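Long-range contact in phthiocerol synthesis polyketide synthase type I PpsC (Mycobacterium tuberculosis, PDB 7AHB), which probably loads extender units onto an acyl carrier protein through its acyltransferase domain during polyketide synthesis for phthiocerol: residues 239-252 / 287-299. Residues are numbered along the deposited sequence; the frame is centred on the assembly and turned at random.
Sequences PHNPAMDALQPAMR and AEHWATNMRNPVR
The imidazole of His240 is sandwiched: Val298 CG2 sits over the centre of one face, 3.4 Å from the centroid in a CH-pi contact, while Pro239 CB lies off-centre over the opposite face. At the ring edge, ND1 donates to Asn296 O at 2.9 Å, the acceptor tilted 27° from the ring plane, and Asn293 O lies in plane beside CE1. NE2 bonds to Ser138 OG, in a GxSxG sequence that fits a nucleophile elbow, an arrangement consistent with the Ser-His dyad of acyltransferases, in which His240 would probably be the catalytic histidine. With ND1 turned to a main-chain carbonyl, the ring is fixed in rotation and NE2 faces the serine. The backbone is held too, His240 N donating to Met294 O at 2.8 Å.

The Arg295 guanidinium lies with one face over the Asn241-Pro242 peptide, Pro242 N under its centre. At its edge NE forms a salt bridge with the syn side of Asp245 OD1 (2.9 Å); the bend at chi2 (67°) helps fold the arginine back to this position. Ala291 CB lies over one face of the Arg252 guanidinium, and Glu288 CA, Thr292 OG1 and a water shared with Thr292 line its edge. Arg252 NE is buried without a partner. Between the arginines, Gln248 NE2 gives a straight bond to Ala291 O (3.0 Å), approaching from above the carbonyl plane.

Deeper in, Met294 SD meets Met251 CG at 3.7 Å, and the Met294 methyl CE touches both Leu247 CD1 and Met244 SD. Helix segments 248-252 and 287-295 run nearly antiparallel, their axes at 152°, with helix 153-167 touching Leu247, Met251, Trp290 and Met294, helix 141-147 packing on Trp290, and strand 197-201 meeting Pro242, Pro297 and Val298.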
loop_
_atom_site.group_PDB
_atom_site.type_symbol
_atom_site.label_atom_id
_atom_site.label_comp_id
_atom_site.label_asym_id
_atom_site.label_seq_id
_atom_site.Cartn_x
_atom_site.Cartn_y
_atom_site.Cartn_z
ATOM N N PRO A 239 -5.845 -3.657 11.719
ATOM C CA PRO A 239 -5.398 -2.265 11.730
ATOM C C PRO A 239 -6.578 -1.351 11.445
ATOM O O PRO A 239 -7.670 -1.798 11.085
ATOM C CB PRO A 239 -4.374 -2.216 10.609
ATOM C CG PRO A 239 -4.904 -3.235 9.619
ATOM C CD PRO A 239 -5.442 -4.348 10.481
ATOM N N HIS A 240 -6.347 -0.050 11.610
ATOM C CA HIS A 240 -7.371 0.958 11.323
ATOM C C HIS A 240 -8.633 0.689 12.142
ATOM O O HIS A 240 -9.752 0.670 11.620
ATOM C CB HIS A 240 -7.665 0.992 9.823
ATOM C CG HIS A 240 -6.427 0.971 8.984
ATOM N ND1 HIS A 240 -5.477 1.970 9.040
ATOM C CD2 HIS A 240 -5.943 0.040 8.129
ATOM C CE1 HIS A 240 -4.468 1.656 8.248
ATOM N NE2 HIS A 240 -4.741 0.509 7.658
ATOM N N ASN A 241 -8.435 0.504 13.446
ATOM C CA ASN A 241 -9.455 0.028 14.362
ATOM C C ASN A 241 -9.028 0.431 15.759
ATOM O O ASN A 241 -7.826 0.656 15.986
ATOM C CB ASN A 241 -9.586 -1.499 14.238
ATOM C CG ASN A 241 -10.573 -2.097 15.233
ATOM O OD1 ASN A 241 -10.261 -2.253 16.399
ATOM N ND2 ASN A 241 -11.747 -2.456 14.765
ATOM N N PRO A 242 -9.978 0.571 16.700
ATOM C CA PRO A 242 -9.617 0.839 18.105
ATOM C C PRO A 242 -8.536 -0.050 18.671
ATOM O O PRO A 242 -7.794 0.373 19.570
ATOM C CB PRO A 242 -10.954 0.609 18.844
ATOM C CG PRO A 242 -12.012 0.986 17.846
ATOM C CD PRO A 242 -11.431 0.772 16.454
ATOM N N ALA A 243 -8.467 -1.299 18.219
ATOM C CA ALA A 243 -7.453 -2.211 18.720
ATOM C C ALA A 243 -6.058 -1.592 18.668
ATOM O O ALA A 243 -5.174 -1.981 19.442
ATOM C CB ALA A 243 -7.476 -3.513 17.909
ATOM N N MET A 244 -5.840 -0.640 17.766
ATOM C CA MET A 244 -4.496 -0.092 17.567
ATOM C C MET A 244 -4.128 0.971 18.595
ATOM O O MET A 244 -2.937 1.307 18.713
ATOM C CB MET A 244 -4.348 0.494 16.154
ATOM C CG MET A 244 -4.502 -0.511 15.053
ATOM S SD MET A 244 -3.211 -1.758 14.980
ATOM C CE MET A 244 -3.889 -3.105 15.923
ATOM N N ASP A 245 -5.112 1.512 19.327
ATOM C CA ASP A 245 -4.806 2.426 20.422
ATOM C C ASP A 245 -3.739 1.841 21.331
ATOM O O ASP A 245 -2.844 2.549 21.801
ATOM C CB ASP A 245 -6.055 2.728 21.255
ATOM C CG ASP A 245 -7.218 3.237 20.415
ATOM O OD1 ASP A 245 -6.978 3.756 19.301
ATOM O OD2 ASP A 245 -8.367 3.093 20.884
ATOM N N ALA A 246 -3.833 0.541 21.599
ATOM C CA ALA A 246 -2.899 -0.088 22.522
ATOM C C ALA A 246 -1.454 0.104 22.087
ATOM O O ALA A 246 -0.556 0.124 22.936
ATOM C CB ALA A 246 -3.223 -1.575 22.653
ATOM N N LEU A 247 -1.215 0.255 20.784
ATOM C CA LEU A 247 0.138 0.247 20.244
ATOM C C LEU A 247 0.717 1.642 20.047
ATOM O O LEU A 247 1.928 1.773 19.833
ATOM C CB LEU A 247 0.185 -0.499 18.903
ATOM C CG LEU A 247 -0.286 -1.955 18.903
ATOM C CD1 LEU A 247 -0.069 -2.549 17.530
ATOM C CD2 LEU A 247 0.460 -2.737 19.983
ATOM N N GLN A 248 -0.093 2.676 20.130
ATOM C CA GLN A 248 0.378 4.004 19.759
ATOM C C GLN A 248 1.435 4.537 20.712
ATOM O O GLN A 248 2.426 5.121 20.248
ATOM C CB GLN A 248 -0.807 4.963 19.662
ATOM C CG GLN A 248 -1.774 4.627 18.525
ATOM C CD GLN A 248 -2.910 5.629 18.415
ATOM O OE1 GLN A 248 -3.619 5.906 19.393
ATOM N NE2 GLN A 248 -3.086 6.184 17.219
ATOM N N PRO A 249 1.307 4.336 22.025
ATOM C CA PRO A 249 2.374 4.838 22.913
ATOM C C PRO A 249 3.723 4.220 22.624
ATOM O O PRO A 249 4.743 4.922 22.633
ATOM C CB PRO A 249 1.874 4.483 24.317
ATOM C CG PRO A 249 0.343 4.372 24.153
ATOM C CD PRO A 249 0.153 3.793 22.775
ATOM N N ALA A 250 3.758 2.916 22.352
ATOM C CA ALA A 250 5.033 2.274 22.049
ATOM C C ALA A 250 5.578 2.770 20.725
ATOM O O ALA A 250 6.790 2.966 20.590
ATOM C CB ALA A 250 4.884 0.754 22.023
ATOM N N MET A 251 4.699 2.990 19.743
ATOM C CA MET A 251 5.125 3.602 18.483
ATOM C C MET A 251 5.816 4.943 18.720
ATOM O O MET A 251 6.902 5.193 18.195
ATOM C CB MET A 251 3.936 3.807 17.543
ATOM C CG MET A 251 3.457 2.561 16.879
ATOM S SD MET A 251 4.468 2.102 15.478
ATOM C CE MET A 251 3.976 3.307 14.271
ATOM N N ARG A 252 5.183 5.830 19.486
ATOM C CA ARG A 252 5.748 7.158 19.713
ATOM C C ARG A 252 7.048 7.083 20.494
ATOM O O ARG A 252 7.959 7.876 20.240
ATOM C CB ARG A 252 4.710 8.037 20.414
ATOM C CG ARG A 252 3.583 8.392 19.460
ATOM C CD ARG A 252 2.315 8.889 20.088
ATOM N NE ARG A 252 1.324 9.075 19.007
ATOM C CZ ARG A 252 -0.002 8.945 19.134
ATOM N NH1 ARG A 252 -0.537 8.620 20.316
ATOM N NH2 ARG A 252 -0.792 9.138 18.073
ATOM N N ALA A 287 6.931 10.160 14.275
ATOM C CA ALA A 287 6.379 9.050 15.053
ATOM C C ALA A 287 4.871 9.191 15.239
ATOM O O ALA A 287 4.125 8.213 15.093
ATOM C CB ALA A 287 7.066 8.970 16.413
ATOM N N GLU A 288 4.396 10.399 15.564
ATOM C CA GLU A 288 2.958 10.577 15.760
ATOM C C GLU A 288 2.194 10.272 14.477
ATOM O O GLU A 288 1.096 9.701 14.511
ATOM C CB GLU A 288 2.643 12.000 16.239
ATOM C CG GLU A 288 1.153 12.275 16.330
ATOM C CD GLU A 288 0.820 13.644 16.937
ATOM O OE1 GLU A 288 1.745 14.479 17.121
ATOM O OE2 GLU A 288 -0.370 13.881 17.240
ATOM N N HIS A 289 2.753 10.641 13.329
ATOM C CA HIS A 289 2.055 10.370 12.078
ATOM C C HIS A 289 1.878 8.870 11.854
ATOM O O HIS A 289 0.817 8.408 11.422
ATOM C CB HIS A 289 2.822 10.942 10.900
ATOM C CG HIS A 289 2.193 10.630 9.582
ATOM N ND1 HIS A 289 1.243 11.441 9.004
ATOM C CD2 HIS A 289 2.363 9.589 8.738
ATOM C CE1 HIS A 289 0.866 10.921 7.850
ATOM N NE2 HIS A 289 1.533 9.799 7.665
ATOM N N TRP A 290 2.933 8.097 12.088
ATOM C CA TRP A 290 2.838 6.655 11.868
ATOM C C TRP A 290 1.944 5.977 12.905
ATOM O O TRP A 290 1.230 5.024 12.576
ATOM C CB TRP A 290 4.253 6.073 11.824
ATOM C CG TRP A 290 5.031 6.704 10.714
ATOM C CD1 TRP A 290 6.173 7.454 10.831
ATOM C CD2 TRP A 290 4.681 6.716 9.320
ATOM N NE1 TRP A 290 6.577 7.905 9.587
ATOM C CE2 TRP A 290 5.666 7.483 8.648
ATOM C CE3 TRP A 290 3.631 6.155 8.573
ATOM C CZ2 TRP A 290 5.634 7.699 7.280
ATOM C CZ3 TRP A 290 3.597 6.373 7.212
ATOM C CH2 TRP A 290 4.614 7.131 6.572
ATOM N N ALA A 291 1.955 6.442 14.150
ATOM C CA ALA A 291 0.998 5.932 15.130
ATOM C C ALA A 291 -0.431 6.255 14.714
ATOM O O ALA A 291 -1.353 5.458 14.938
ATOM C CB ALA A 291 1.298 6.522 16.504
ATOM N N THR A 292 -0.633 7.435 14.114
ATOM C CA THR A 292 -1.951 7.833 13.648
ATOM C C THR A 292 -2.355 7.072 12.396
ATOM O O THR A 292 -3.515 6.657 12.272
ATOM C CB THR A 292 -1.978 9.345 13.392
ATOM O OG1 THR A 292 -1.695 10.023 14.623
ATOM C CG2 THR A 292 -3.318 9.759 12.856
ATOM N N ASN A 293 -1.415 6.885 11.462
ATOM C CA ASN A 293 -1.708 6.172 10.219
ATOM C C ASN A 293 -2.199 4.738 10.466
ATOM O O ASN A 293 -3.079 4.242 9.756
ATOM C CB ASN A 293 -0.456 6.165 9.341
ATOM C CG ASN A 293 -0.525 5.149 8.216
ATOM O OD1 ASN A 293 0.084 4.057 8.289
ATOM N ND2 ASN A 293 -1.262 5.502 7.153
ATOM N N MET A 294 -1.653 4.052 11.454
ATOM C CA MET A 294 -2.071 2.657 11.666
ATOM C C MET A 294 -3.428 2.546 12.351
ATOM O O MET A 294 -4.048 1.476 12.293
ATOM C CB MET A 294 -1.043 1.895 12.493
ATOM C CG MET A 294 -0.959 2.329 13.933
ATOM S SD MET A 294 0.546 1.727 14.779
ATOM C CE MET A 294 0.312 -0.023 14.774
ATOM N N ARG A 295 -3.914 3.634 12.958
ATOM C CA ARG A 295 -5.181 3.643 13.677
ATOM C C ARG A 295 -6.312 4.242 12.868
ATOM O O ARG A 295 -7.421 3.711 12.902
ATOM C CB ARG A 295 -5.035 4.422 14.986
ATOM C CG ARG A 295 -6.336 4.793 15.658
ATOM C CD ARG A 295 -7.077 3.566 16.164
ATOM N NE ARG A 295 -8.383 3.866 16.773
ATOM C CZ ARG A 295 -9.541 3.884 16.101
ATOM N NH1 ARG A 295 -9.591 3.640 14.782
ATOM N NH2 ARG A 295 -10.658 4.152 16.745
ATOM N N ASN A 296 -6.058 5.351 12.170
ATOM C CA ASN A 296 -7.102 6.042 11.435
ATOM C C ASN A 296 -7.590 5.209 10.255
ATOM O O ASN A 296 -6.829 4.399 9.695
ATOM C CB ASN A 296 -6.585 7.391 10.918
ATOM C CG ASN A 296 -6.657 8.478 11.966
ATOM O OD1 ASN A 296 -6.898 8.200 13.138
ATOM N ND2 ASN A 296 -6.434 9.728 11.552
ATOM N N PRO A 297 -8.856 5.397 9.852
ATOM C CA PRO A 297 -9.322 4.779 8.604
ATOM C C PRO A 297 -8.554 5.339 7.417
ATOM O O PRO A 297 -8.046 6.465 7.460
ATOM C CB PRO A 297 -10.806 5.146 8.547
ATOM C CG PRO A 297 -10.907 6.391 9.348
ATOM C CD PRO A 297 -9.893 6.259 10.466
ATOM N N VAL A 298 -8.460 4.525 6.366
ATOM C CA VAL A 298 -7.640 4.821 5.197
ATOM C C VAL A 298 -8.504 5.563 4.184
ATOM O O VAL A 298 -9.468 5.006 3.663
ATOM C CB VAL A 298 -7.064 3.539 4.575
ATOM C CG1 VAL A 298 -6.272 3.889 3.299
ATOM C CG2 VAL A 298 -6.193 2.781 5.563
ATOM N N ARG A 299 -8.163 6.815 3.900
ATOM C CA ARG A 299 -8.965 7.650 2.993
ATOM C C ARG A 299 -8.531 7.443 1.538
ATOM O O ARG A 299 -8.111 8.364 0.834
ATOM C CB ARG A 299 -8.843 9.110 3.394
ATOM C CG ARG A 299 -9.113 9.400 4.839
ATOM C CD ARG A 299 -10.567 9.771 5.082
ATOM N NE ARG A 299 -10.861 9.879 6.507
ATOM C CZ ARG A 299 -12.061 10.134 7.013
ATOM N NH1 ARG A 299 -13.098 10.368 6.209
ATOM N NH2 ARG A 299 -12.216 10.175 8.331
HETATM O O HOH W 1 -5.233 8.143 16.007
HETATM O O HOH W 2 -3.740 9.501 16.782
#